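Probable chitinase (Chromobacterium violaceum, PDB 5JH8) probably binds and hydrolyses chitin with a TIM-barrel domain of glycosyl hydrolase family 18. Local coordinates at residues A12-L18 with L299-D303; V84-Q89 with N122-F126; P187-A191 with T270-E274; M196-D201 with L285-L291; Y250-S256 with R277-K282. All coordinates share one frame. Residues are numbered along the deposited sequence.

Interaction 1. Residues A12-L18 with L299-D303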
# COMPACT_ATOMS: atom_id res chain seq x y z
N ALA A 12 -12.13 -3.50 -10.51
CA ALA A 12 -12.71 -3.12 -11.79
C ALA A 12 -12.05 -1.85 -12.31
O ALA A 12 -11.73 -0.93 -11.54
CB ALA A 12 -14.20 -2.87 -11.64
N GLY A 13 -11.82 -1.79 -13.61
CA GLY A 13 -11.19 -0.62 -14.18
C GLY A 13 -9.69 -0.57 -14.01
O GLY A 13 -9.07 0.43 -14.39
N ASN A 14 -9.08 -1.63 -13.49
CA ASN A 14 -7.65 -1.62 -13.23
C ASN A 14 -6.83 -1.39 -14.49
O ASN A 14 -5.92 -0.55 -14.50
CB ASN A 14 -7.23 -2.88 -12.46
CG ASN A 14 -7.59 -4.21 -13.15
OD1 ASN A 14 -8.28 -4.27 -14.17
ND2 ASN A 14 -7.15 -5.30 -12.53
N TYR A 15 -7.12 -2.15 -15.56
CA TYR A 15 -6.32 -2.07 -16.77
C TYR A 15 -6.54 -0.74 -17.49
O TYR A 15 -5.59 -0.14 -18.02
CB TYR A 15 -6.62 -3.28 -17.68
CG TYR A 15 -5.66 -3.35 -18.85
CD1 TYR A 15 -4.43 -3.95 -18.72
CD2 TYR A 15 -5.98 -2.78 -20.07
CE1 TYR A 15 -3.52 -3.96 -19.76
CE2 TYR A 15 -5.08 -2.78 -21.12
CZ TYR A 15 -3.85 -3.36 -20.95
OH TYR A 15 -2.91 -3.36 -21.95
N ALA A 16 -7.78 -0.27 -17.51
CA ALA A 16 -8.06 1.03 -18.09
C ALA A 16 -7.26 2.12 -17.38
O ALA A 16 -6.73 3.03 -18.04
CB ALA A 16 -9.55 1.33 -17.99
N ALA A 17 -7.15 2.05 -16.05
CA ALA A 17 -6.39 3.03 -15.30
C ALA A 17 -4.89 2.86 -15.49
O ALA A 17 -4.16 3.85 -15.60
CB ALA A 17 -6.75 2.94 -13.82
N LEU A 18 -4.40 1.62 -15.53
CA LEU A 18 -2.99 1.35 -15.78
C LEU A 18 -2.55 2.05 -17.06
O LEU A 18 -1.51 2.71 -17.12
CB LEU A 18 -2.78 -0.17 -15.93
CG LEU A 18 -1.34 -0.62 -16.12
CD1 LEU A 18 -0.57 -0.62 -14.82
CD2 LEU A 18 -1.32 -2.02 -16.74
N LEU A 299 -5.07 1.42 -8.56
CA LEU A 299 -5.58 1.67 -9.90
C LEU A 299 -6.99 1.11 -10.08
O LEU A 299 -7.28 -0.03 -9.74
CB LEU A 299 -4.63 1.05 -10.93
CG LEU A 299 -3.26 1.71 -11.06
CD1 LEU A 299 -2.33 0.77 -11.80
CD2 LEU A 299 -3.29 3.07 -11.78
N GLY A 300 -7.87 1.94 -10.63
CA GLY A 300 -9.24 1.58 -10.85
C GLY A 300 -10.19 2.29 -9.91
O GLY A 300 -11.40 2.26 -10.14
N MSE A 301 -9.67 2.92 -8.86
CA MSE A 301 -10.51 3.61 -7.90
C MSE A 301 -10.63 5.11 -8.17
O MSE A 301 -11.40 5.80 -7.50
CB MSE A 301 -9.92 3.44 -6.50
CG MSE A 301 -9.80 2.03 -6.05
SE MSE A 301 -9.11 2.05 -4.23
CE MSE A 301 -8.98 0.12 -3.96
N GLU A 302 -9.81 5.61 -9.08
CA GLU A 302 -9.52 7.03 -9.19
C GLU A 302 -10.10 7.64 -10.46
O GLU A 302 -10.73 6.97 -11.27
CB GLU A 302 -8.01 7.27 -9.08
CG GLU A 302 -7.18 7.03 -10.35
CD GLU A 302 -6.86 5.59 -10.65
OE1 GLU A 302 -7.78 4.75 -10.77
OE2 GLU A 302 -5.65 5.27 -10.82
N ASP A 303 -9.88 8.94 -10.61
CA ASP A 303 -10.15 9.66 -11.84
C ASP A 303 -8.98 10.60 -12.09
O ASP A 303 -7.99 10.59 -11.36
CB ASP A 303 -11.51 10.35 -11.81
CG ASP A 303 -11.63 11.38 -10.71
OD1 ASP A 303 -10.61 12.02 -10.38
OD2 ASP A 303 -12.75 11.50 -10.15
O HOH W 1 -12.75 -0.36 -9.32
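Leu299 is the residue most deeply engaged here, with 79 Å² buried against segment 12-18. Its CD2 lies 4.0 Å from Ala17 CB, and its CD1 lies 3.8 Å from Leu18 CD1, so the leucine packs on one flank of the opening turns of helix 14-20. Ala17 also reaches the backbone beyond: its CB is 3.5 Å from Gly300 N and 3.7 Å from Glu302 OE1, the carboxylate oxygen that accepts a hydrogen bond from Gly300 N at 2.8 Å. In TIM-barrel terms, the loop following the last barrel strand, 293-297, meets the helix following the first, 3-8, and Leu299 pairs through its backbone with Tyr7 of that strand. Gly300, at phi 108°, comes within 4.3 Å of Asn14, measured CA to CA. A beta carbon on Gly300 would fall 2.7 Å from Ala12 O, a clash, so the close approach depends on its bare CA. At the solvent side a water donates to Ala12 O at 2.5 Å and to Gly300 O at 3.1 Å.

Interaction 2. Residues V84-Q89 with N122-F126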
# COMPACT_ATOMS: atom_id res chain seq x y z
N VAL A 84 7.42 -19.44 5.57
CA VAL A 84 8.31 -18.86 4.58
C VAL A 84 9.54 -18.26 5.25
O VAL A 84 10.64 -18.28 4.68
CB VAL A 84 7.51 -17.80 3.78
CG1 VAL A 84 8.43 -16.84 3.02
CG2 VAL A 84 6.53 -18.51 2.86
N SER A 85 9.37 -17.71 6.45
CA SER A 85 10.48 -17.07 7.13
C SER A 85 11.37 -18.07 7.88
O SER A 85 12.43 -17.67 8.37
CB SER A 85 9.97 -16.04 8.13
OG SER A 85 9.25 -15.00 7.49
N THR A 86 10.96 -19.33 7.98
CA THR A 86 11.73 -20.31 8.73
C THR A 86 11.97 -21.55 7.87
O THR A 86 12.92 -21.61 7.08
CB THR A 86 11.07 -20.64 10.08
OG1 THR A 86 9.77 -21.19 9.87
CG2 THR A 86 10.95 -19.41 10.95
N SER A 87 11.08 -22.54 7.99
CA SER A 87 11.33 -23.85 7.41
C SER A 87 11.40 -23.83 5.89
O SER A 87 12.13 -24.64 5.30
CB SER A 87 10.25 -24.84 7.87
OG SER A 87 8.95 -24.37 7.57
N ALA A 88 10.66 -22.94 5.24
CA ALA A 88 10.61 -22.88 3.78
C ALA A 88 11.39 -21.69 3.24
O ALA A 88 11.20 -21.30 2.08
CB ALA A 88 9.17 -22.86 3.27
N GLN A 89 12.29 -21.13 4.04
CA GLN A 89 12.97 -19.91 3.62
C GLN A 89 13.79 -20.14 2.36
O GLN A 89 13.78 -19.31 1.45
CB GLN A 89 13.84 -19.36 4.74
CG GLN A 89 14.26 -17.93 4.53
CD GLN A 89 15.30 -17.48 5.53
OE1 GLN A 89 16.49 -17.66 5.32
NE2 GLN A 89 14.84 -16.90 6.64
N ASN A 122 12.41 -13.56 12.69
CA ASN A 122 12.35 -14.49 11.56
C ASN A 122 12.07 -13.74 10.27
O ASN A 122 12.70 -13.98 9.25
CB ASN A 122 11.25 -15.52 11.79
CG ASN A 122 11.57 -16.49 12.91
OD1 ASN A 122 12.74 -16.79 13.17
ND2 ASN A 122 10.53 -17.01 13.55
N PHE A 123 11.10 -12.83 10.31
CA PHE A 123 10.72 -12.08 9.11
C PHE A 123 11.86 -11.16 8.67
O PHE A 123 12.17 -11.06 7.48
CB PHE A 123 9.42 -11.32 9.37
CG PHE A 123 8.90 -10.60 8.16
CD1 PHE A 123 8.64 -11.28 6.98
CD2 PHE A 123 8.68 -9.23 8.19
CE1 PHE A 123 8.18 -10.59 5.85
CE2 PHE A 123 8.20 -8.55 7.07
CZ PHE A 123 7.96 -9.23 5.91
N SER A 124 12.51 -10.48 9.63
CA SER A 124 13.65 -9.64 9.29
C SER A 124 14.72 -10.47 8.59
O SER A 124 15.32 -10.01 7.61
CB SER A 124 14.24 -9.03 10.55
OG SER A 124 13.30 -8.14 11.11
N HIS A 125 14.97 -11.68 9.10
CA HIS A 125 16.00 -12.53 8.52
C HIS A 125 15.62 -12.96 7.11
O HIS A 125 16.45 -12.91 6.19
CB HIS A 125 16.27 -13.74 9.41
CG HIS A 125 17.36 -14.62 8.90
ND1 HIS A 125 17.10 -15.84 8.34
CD2 HIS A 125 18.69 -14.43 8.80
CE1 HIS A 125 18.23 -16.40 7.95
NE2 HIS A 125 19.22 -15.56 8.22
N PHE A 126 14.36 -13.35 6.91
CA PHE A 126 13.88 -13.69 5.57
C PHE A 126 14.11 -12.55 4.60
O PHE A 126 14.61 -12.76 3.49
CB PHE A 126 12.40 -14.06 5.65
CG PHE A 126 11.69 -14.10 4.31
CD1 PHE A 126 12.05 -15.01 3.33
CD2 PHE A 126 10.64 -13.23 4.04
CE1 PHE A 126 11.38 -15.02 2.11
CE2 PHE A 126 9.98 -13.26 2.83
CZ PHE A 126 10.35 -14.14 1.87
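The C-terminal end of helix 78-85 comes very near helix 120-135, with Ser85 CA 5.0 Å from Phe126 CA. A type I turn from Thr86 to Gln89 then redirects the chain, closed by the bond from Gln89 N to Thr86 O at 3.1 Å, and Ala88 takes the N-cap position of the next helix. The small Ser85 makes the proximity possible: its CB is 3.6 Å from Asn122 O, while its OG turns back to bond Ala81 O within its own helix. Phe126 is the main apolar element. Val84 CG1 sits over its ring face, 3.8 Å from the centroid and 23° off the normal, a CH-pi contact, and Gln89 CG meets the ring edge. At the outer side Gln89 NE2 donates to His125 ND1 (3.0 Å, 164°), with a weak second bond to Ser85 O. The contact joins neighbouring outer helices of the barrel, after strands 63-68 and 107-111: Phe126 also packs on Val93 and Leu96 of helix 89-96, and Phe123 turns to Leu166 of helix 163-169.

Interaction 3. Residues P187-A191 with T270-E274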
# COMPACT_ATOMS: atom_id res chain seq x y z
N PRO A 187 -15.45 5.67 12.94
CA PRO A 187 -15.08 6.60 11.86
C PRO A 187 -13.93 7.51 12.25
O PRO A 187 -13.84 7.99 13.37
CB PRO A 187 -16.37 7.40 11.63
CG PRO A 187 -17.48 6.53 12.16
CD PRO A 187 -16.87 5.79 13.30
N GLY A 188 -13.09 7.80 11.27
CA GLY A 188 -12.08 8.82 11.40
C GLY A 188 -11.25 8.88 10.14
O GLY A 188 -11.44 8.06 9.23
N PRO A 189 -10.30 9.80 10.09
CA PRO A 189 -9.42 9.89 8.93
C PRO A 189 -8.81 8.53 8.59
O PRO A 189 -8.34 7.79 9.46
CB PRO A 189 -8.35 10.88 9.38
CG PRO A 189 -9.04 11.75 10.38
CD PRO A 189 -10.02 10.84 11.09
N VAL A 190 -8.79 8.25 7.29
CA VAL A 190 -8.21 7.01 6.78
C VAL A 190 -6.71 7.12 6.58
O VAL A 190 -5.99 6.13 6.67
CB VAL A 190 -8.94 6.63 5.48
CG1 VAL A 190 -8.33 5.40 4.85
CG2 VAL A 190 -10.42 6.43 5.77
N ALA A 191 -6.22 8.33 6.32
CA ALA A 191 -4.81 8.59 6.06
C ALA A 191 -4.49 9.99 6.58
O ALA A 191 -3.98 10.84 5.86
CB ALA A 191 -4.50 8.44 4.57
N THR A 270 -21.25 8.60 8.14
CA THR A 270 -20.08 9.46 8.25
C THR A 270 -19.07 8.96 7.23
O THR A 270 -18.73 7.77 7.22
CB THR A 270 -19.45 9.34 9.64
OG1 THR A 270 -20.41 9.69 10.63
CG2 THR A 270 -18.31 10.26 9.81
N VAL A 271 -18.59 9.86 6.37
CA VAL A 271 -17.56 9.54 5.40
C VAL A 271 -16.30 10.30 5.77
O VAL A 271 -16.35 11.47 6.12
CB VAL A 271 -18.01 9.96 3.98
CG1 VAL A 271 -16.87 9.77 2.96
CG2 VAL A 271 -19.25 9.19 3.57
N TRP A 272 -15.16 9.62 5.67
CA TRP A 272 -13.85 10.25 5.70
C TRP A 272 -13.11 9.84 4.43
O TRP A 272 -13.03 8.64 4.12
CB TRP A 272 -13.04 9.83 6.92
CG TRP A 272 -13.47 10.51 8.18
CD1 TRP A 272 -14.40 10.06 9.07
CD2 TRP A 272 -12.99 11.75 8.71
NE1 TRP A 272 -14.52 10.93 10.12
CE2 TRP A 272 -13.66 11.98 9.92
CE3 TRP A 272 -12.06 12.68 8.27
CZ2 TRP A 272 -13.44 13.12 10.70
CZ3 TRP A 272 -11.83 13.79 9.03
CH2 TRP A 272 -12.51 14.01 10.24
N THR A 273 -12.57 10.82 3.70
CA THR A 273 -11.87 10.54 2.46
C THR A 273 -10.89 11.67 2.18
O THR A 273 -10.57 12.49 3.05
CB THR A 273 -12.87 10.27 1.33
OG1 THR A 273 -12.16 9.75 0.21
CG2 THR A 273 -13.65 11.52 0.96
N GLU A 274 -10.40 11.68 0.94
CA GLU A 274 -9.41 12.62 0.45
C GLU A 274 -10.06 13.61 -0.52
O GLU A 274 -11.14 13.36 -1.07
CB GLU A 274 -8.27 11.91 -0.32
CG GLU A 274 -7.59 10.77 0.43
CD GLU A 274 -6.93 11.21 1.72
OE1 GLU A 274 -6.32 12.32 1.73
OE2 GLU A 274 -7.02 10.46 2.72
O HOH W 2 -9.95 9.92 5.25
O HOH W 3 -7.25 10.87 5.38
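Thr270 opens the contact modestly, its CG2 3.9 Å from Pro187 CB, while its hydroxyl is bonded to Asn260. From here the strand runs almost along the loop: the end-to-end directions of 270-274 and 187-191 differ by 8°, yet CA spacings of 6.8 Å (Pro187-Thr270) and 5.5 Å (Pro189-Trp272), with no direct hydrogen bond between the segments, show side-chain stacking in place of strand pairing. Trp272 dominates, with 101 Å² buried. Gly188 CA stands 3.6 Å from the centroid of its five-membered ring, 17° off the normal, and Pro189 CD 3.8 Å from that of the six-membered ring, 5° off, so two consecutive residues lie over one indole face in CH-pi contact. Thr273 contributes through its backbone: one water accepts from Val190 N at 2.9 Å and donates weakly to Thr273 O at 3.4 Å. At Glu274 a second water accepts from Ala191 N at 2.9 Å and donates to Glu274 OE2 at 2.7 Å; Glu274 OE1 is held by Ser278 and Lys282. This joins the loop after the sixth barrel strand, 172-176, to the insertion between strands 212-222 and 293-297, a feature of many family 18 chitinases. The ligand pocket lies nearby, with the Val190 side chain about 7 Å from the bound (2S)-2-(dimethylamino)-4-(methylselanyl)butanoic acid.

Interaction 4. Residues M196-D201 with L285-L291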
# COMPACT_ATOMS: atom_id res chain seq x y z
N MSE A 196 0.21 10.25 9.66
CA MSE A 196 1.17 9.95 8.61
C MSE A 196 2.52 10.55 8.95
O MSE A 196 3.53 9.88 8.78
CB MSE A 196 0.67 10.45 7.25
CG MSE A 196 1.63 10.13 6.12
SE MSE A 196 0.95 10.74 4.40
CE MSE A 196 -0.69 9.71 4.31
N GLU A 197 2.55 11.81 9.38
CA GLU A 197 3.81 12.45 9.71
C GLU A 197 4.46 11.79 10.92
O GLU A 197 5.69 11.61 10.95
CB GLU A 197 3.61 13.94 9.94
CG GLU A 197 3.35 14.67 8.62
CD GLU A 197 2.92 16.11 8.80
OE1 GLU A 197 3.23 16.71 9.85
OE2 GLU A 197 2.25 16.63 7.88
N ASP A 198 3.67 11.42 11.93
CA ASP A 198 4.24 10.66 13.04
C ASP A 198 4.84 9.35 12.54
O ASP A 198 5.92 8.95 12.97
CB ASP A 198 3.19 10.34 14.10
CG ASP A 198 2.73 11.56 14.88
OD1 ASP A 198 3.41 12.60 14.87
OD2 ASP A 198 1.69 11.46 15.56
N ASP A 199 4.13 8.67 11.64
CA ASP A 199 4.63 7.40 11.12
C ASP A 199 5.92 7.60 10.31
O ASP A 199 6.85 6.80 10.42
CB ASP A 199 3.59 6.76 10.21
CG ASP A 199 2.26 6.47 10.87
OD1 ASP A 199 2.18 6.30 12.10
OD2 ASP A 199 1.28 6.35 10.07
N LEU A 200 5.97 8.66 9.49
CA LEU A 200 7.15 8.93 8.68
C LEU A 200 8.33 9.38 9.54
O LEU A 200 9.47 8.99 9.28
CB LEU A 200 6.82 9.96 7.61
CG LEU A 200 5.90 9.45 6.50
CD1 LEU A 200 5.52 10.62 5.60
CD2 LEU A 200 6.53 8.35 5.68
N ASP A 201 8.08 10.18 10.59
CA ASP A 201 9.15 10.54 11.51
C ASP A 201 9.78 9.28 12.08
O ASP A 201 11.01 9.16 12.18
CB ASP A 201 8.59 11.35 12.69
CG ASP A 201 8.16 12.76 12.33
OD1 ASP A 201 8.43 13.22 11.23
OD2 ASP A 201 7.59 13.42 13.22
N LEU A 285 4.88 15.43 0.98
CA LEU A 285 5.73 14.92 2.04
C LEU A 285 6.95 14.19 1.50
O LEU A 285 7.94 14.05 2.23
CB LEU A 285 4.95 14.03 3.01
CG LEU A 285 3.82 14.75 3.73
CD1 LEU A 285 3.12 13.79 4.67
CD2 LEU A 285 4.26 15.98 4.49
N VAL A 286 6.92 13.72 0.25
CA VAL A 286 8.12 13.16 -0.36
C VAL A 286 9.26 14.18 -0.30
O VAL A 286 10.37 13.86 0.12
CB VAL A 286 7.83 12.75 -1.81
CG1 VAL A 286 9.13 12.39 -2.54
CG2 VAL A 286 6.86 11.58 -1.84
N ASN A 287 8.98 15.42 -0.68
CA ASN A 287 10.02 16.43 -0.67
C ASN A 287 10.31 16.92 0.73
O ASN A 287 11.46 17.25 1.04
CB ASN A 287 9.62 17.59 -1.56
CG ASN A 287 9.46 17.16 -2.97
OD1 ASN A 287 10.25 16.36 -3.48
ND2 ASN A 287 8.40 17.64 -3.63
N ALA A 288 9.29 16.98 1.58
CA ALA A 288 9.50 17.47 2.93
C ALA A 288 10.44 16.56 3.72
O ALA A 288 11.23 17.05 4.54
CB ALA A 288 8.16 17.62 3.66
N TYR A 289 10.36 15.24 3.50
CA TYR A 289 11.16 14.26 4.24
C TYR A 289 12.35 13.72 3.45
O TYR A 289 13.17 13.01 4.04
CB TYR A 289 10.30 13.06 4.65
CG TYR A 289 9.38 13.27 5.82
CD1 TYR A 289 8.13 13.85 5.66
CD2 TYR A 289 9.74 12.87 7.10
CE1 TYR A 289 7.27 14.02 6.72
CE2 TYR A 289 8.90 13.05 8.17
CZ TYR A 289 7.66 13.62 7.98
OH TYR A 289 6.80 13.80 9.02
N GLY A 290 12.46 14.00 2.16
CA GLY A 290 13.46 13.32 1.36
C GLY A 290 13.13 11.86 1.11
O GLY A 290 14.04 11.03 1.06
N LEU A 291 11.85 11.52 1.00
CA LEU A 291 11.47 10.15 0.77
C LEU A 291 11.92 9.68 -0.61
O LEU A 291 12.16 10.48 -1.53
CB LEU A 291 9.95 9.97 0.86
CG LEU A 291 9.28 10.44 2.15
CD1 LEU A 291 7.80 10.10 2.11
CD2 LEU A 291 9.93 9.85 3.38
O HOH W 4 6.22 16.80 9.22
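Leu200 and Leu285 form the apolar centre, with their CD1 atoms 4.1 Å apart and 70 and 66 Å² buried respectively. They join two outer helices that are neighbours round the TIM barrel, 193-206 after the sixth barrel strand and 276-289 before the eighth. The axes of the short segments 196-201 and 285-289 approach to 11.9 Å and cross at -39°, with their N-to-C directions broadly aligned. This wide separation is bridged by long side chains: the selenium of selenomethionine Met196 touches Leu285 CD1 at 3.8 Å, and Leu200 CD2 meets Leu291 CD1 at 4.2 Å. Leu291 follows Gly290, whose positive phi (71°) ends the helix; the bond from Leu291 N to Val286 O at 2.9 Å is the 6→1 link found in Schellman motifs. Towards the barrel, Met196, Leu200 and Leu291 also lie against Asn214 of strand 212-222. Outward comes Tyr289, with 88 Å² covered. Leu200 CB is over its ring face, 3.9 Å from the centroid and 20° off the normal, a CH-pi contact, and the phenol OH ends beside Glu197 and Asp201. At the polar edge a water donates to Tyr289 OH at 3.1 Å and, weakly, to Glu197 OE1 at 3.1 Å. The phenol itself donates to the carboxylate one turn further on, with Tyr289 OH 2.8 Å from Asp201 OD1.

Interaction 5. Residues Y250-S256 with R277-K282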
# COMPACT_ATOMS: atom_id res chain seq x y z
N TYR A 250 -13.46 20.25 5.41
CA TYR A 250 -12.04 19.93 5.36
C TYR A 250 -11.45 20.05 6.75
O TYR A 250 -11.48 21.12 7.36
CB TYR A 250 -11.31 20.85 4.40
CG TYR A 250 -9.92 20.34 4.05
CD1 TYR A 250 -9.75 19.28 3.17
CD2 TYR A 250 -8.78 20.94 4.57
CE1 TYR A 250 -8.49 18.84 2.82
CE2 TYR A 250 -7.51 20.49 4.24
CZ TYR A 250 -7.37 19.44 3.36
OH TYR A 250 -6.11 18.98 2.98
N ASP A 251 -10.95 18.95 7.27
CA ASP A 251 -10.29 18.92 8.57
C ASP A 251 -8.83 19.27 8.35
O ASP A 251 -8.03 18.45 7.88
CB ASP A 251 -10.46 17.56 9.22
CG ASP A 251 -10.01 17.57 10.67
OD1 ASP A 251 -10.67 18.25 11.50
OD2 ASP A 251 -8.99 16.93 11.00
N ALA A 252 -8.47 20.51 8.68
CA ALA A 252 -7.12 20.97 8.38
C ALA A 252 -6.07 20.26 9.22
O ALA A 252 -4.96 20.03 8.73
CB ALA A 252 -7.04 22.48 8.60
N GLY A 253 -6.39 19.90 10.46
CA GLY A 253 -5.43 19.24 11.33
C GLY A 253 -5.00 17.88 10.85
O GLY A 253 -3.92 17.41 11.23
N THR A 254 -5.82 17.22 10.05
CA THR A 254 -5.49 15.90 9.52
C THR A 254 -5.47 15.87 7.99
O THR A 254 -5.31 14.79 7.41
CB THR A 254 -6.48 14.84 10.01
OG1 THR A 254 -7.77 15.06 9.41
CG2 THR A 254 -6.60 14.84 11.52
N HIS A 255 -5.66 17.01 7.34
CA HIS A 255 -5.77 17.08 5.89
C HIS A 255 -6.65 15.96 5.35
O HIS A 255 -6.24 15.14 4.52
CB HIS A 255 -4.41 17.13 5.19
CG HIS A 255 -3.74 18.45 5.35
ND1 HIS A 255 -4.14 19.56 4.64
CD2 HIS A 255 -2.76 18.86 6.19
CE1 HIS A 255 -3.40 20.59 5.00
NE2 HIS A 255 -2.56 20.20 5.94
N SER A 256 -7.89 15.94 5.83
CA SER A 256 -8.85 14.91 5.45
C SER A 256 -10.21 15.56 5.27
O SER A 256 -10.52 16.55 5.93
CB SER A 256 -8.89 13.81 6.51
OG SER A 256 -7.60 13.22 6.69
N ARG A 277 -6.60 18.73 -2.47
CA ARG A 277 -5.68 19.38 -1.55
C ARG A 277 -4.97 18.36 -0.67
O ARG A 277 -3.76 18.47 -0.44
CB ARG A 277 -6.43 20.37 -0.66
CG ARG A 277 -5.48 21.23 0.18
CD ARG A 277 -6.21 22.23 1.12
NE ARG A 277 -7.19 22.97 0.36
CZ ARG A 277 -8.50 22.76 0.38
NH1 ARG A 277 -9.08 21.94 1.27
NH2 ARG A 277 -9.26 23.39 -0.50
N SER A 278 -5.70 17.37 -0.16
CA SER A 278 -5.09 16.43 0.78
C SER A 278 -4.13 15.49 0.08
O SER A 278 -3.07 15.17 0.63
CB SER A 278 -6.15 15.66 1.55
OG SER A 278 -6.89 14.77 0.75
N VAL A 279 -4.49 15.03 -1.12
CA VAL A 279 -3.58 14.17 -1.88
C VAL A 279 -2.30 14.92 -2.22
O VAL A 279 -1.20 14.37 -2.08
CB VAL A 279 -4.29 13.59 -3.12
CG1 VAL A 279 -3.28 12.95 -4.07
CG2 VAL A 279 -5.34 12.59 -2.67
N ALA A 280 -2.41 16.17 -2.68
CA ALA A 280 -1.22 16.94 -2.99
C ALA A 280 -0.37 17.15 -1.74
O ALA A 280 0.85 17.01 -1.79
CB ALA A 280 -1.59 18.29 -3.62
N LEU A 281 -1.01 17.45 -0.60
CA LEU A 281 -0.25 17.63 0.64
C LEU A 281 0.51 16.35 0.97
O LEU A 281 1.71 16.38 1.29
CB LEU A 281 -1.20 18.04 1.77
CG LEU A 281 -0.63 18.33 3.17
CD1 LEU A 281 -0.34 17.09 3.96
CD2 LEU A 281 0.62 19.20 3.09
N LYS A 282 -0.18 15.21 0.91
CA LYS A 282 0.46 13.95 1.29
C LYS A 282 1.57 13.57 0.30
O LYS A 282 2.61 13.06 0.73
CB LYS A 282 -0.60 12.88 1.49
CG LYS A 282 -1.44 13.23 2.72
CD LYS A 282 -2.82 12.59 2.79
CE LYS A 282 -3.63 13.31 3.88
NZ LYS A 282 -4.99 12.73 4.04
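A histidine occupies the left-handed position of a G1 beta bulge, a place where glycine is usual: His255 has phi 43° and psi 59°, and with Ser256 it faces Asp251. The backbone bonds bear this out, Asp251 N reaching Ser256 O at 2.8 Å and Ser256 N reaching Asp251 O at 3.2 Å. The bulge brings His255 up to helix 276-289, its CA 5.2 Å from that of Ser278, and the histidine gives 80 Å² to the contact. Leu281 CG lies over the imidazole face, 3.7 Å from the centroid and 8° off the normal, as a CH-pi contact. Tyr250 OH and His255 ND1, 2.6 Å apart, are hydrogen-bonded and fix the two rings relative to each other. Arg277 lies over the Tyr250 face: its CZ is 4.4 Å from the ring centroid and only 1° off the normal, a cation-pi pair in which the guanidinium presents its edge. The backbone is tied in at the far end, where Lys282 NZ donates to His255 O at 2.8 Å; the same amine forms a salt bridge with Glu274 and a hydrogen bond with Ala191 O. The hairpin of strands 249-251 and 256-262 thus rests on the N-terminal half of helix 276-289, beside the start of helix 193-206, where Ser193 touches both His255 and Leu281, while Trp272 of strand 268-273 packs against Asp251 and Ser256.

In the fold
All five contacts belong to one family 18 barrel. Interaction 1 joins residues near the two chain ends, where the first and last barrel strands, 3-8 and 293-297, meet, and the other four are nested within its loop. Interaction 2 closes first and lies apart, its centre 29 to 39 Å from the others. The segments of interaction 3 alternate along the chain with those of 4 and 5, while 5 is nested within 4. Interactions 3 and 5, centred 11 Å apart, share the 2.7 Å salt bridge between Glu274 OE1 and Lys282 NZ; 4 and 5 both use helix 276-289. Interactions 3 and 5 join the inserted strands to the barrel, and interaction 4 pairs two of its helices.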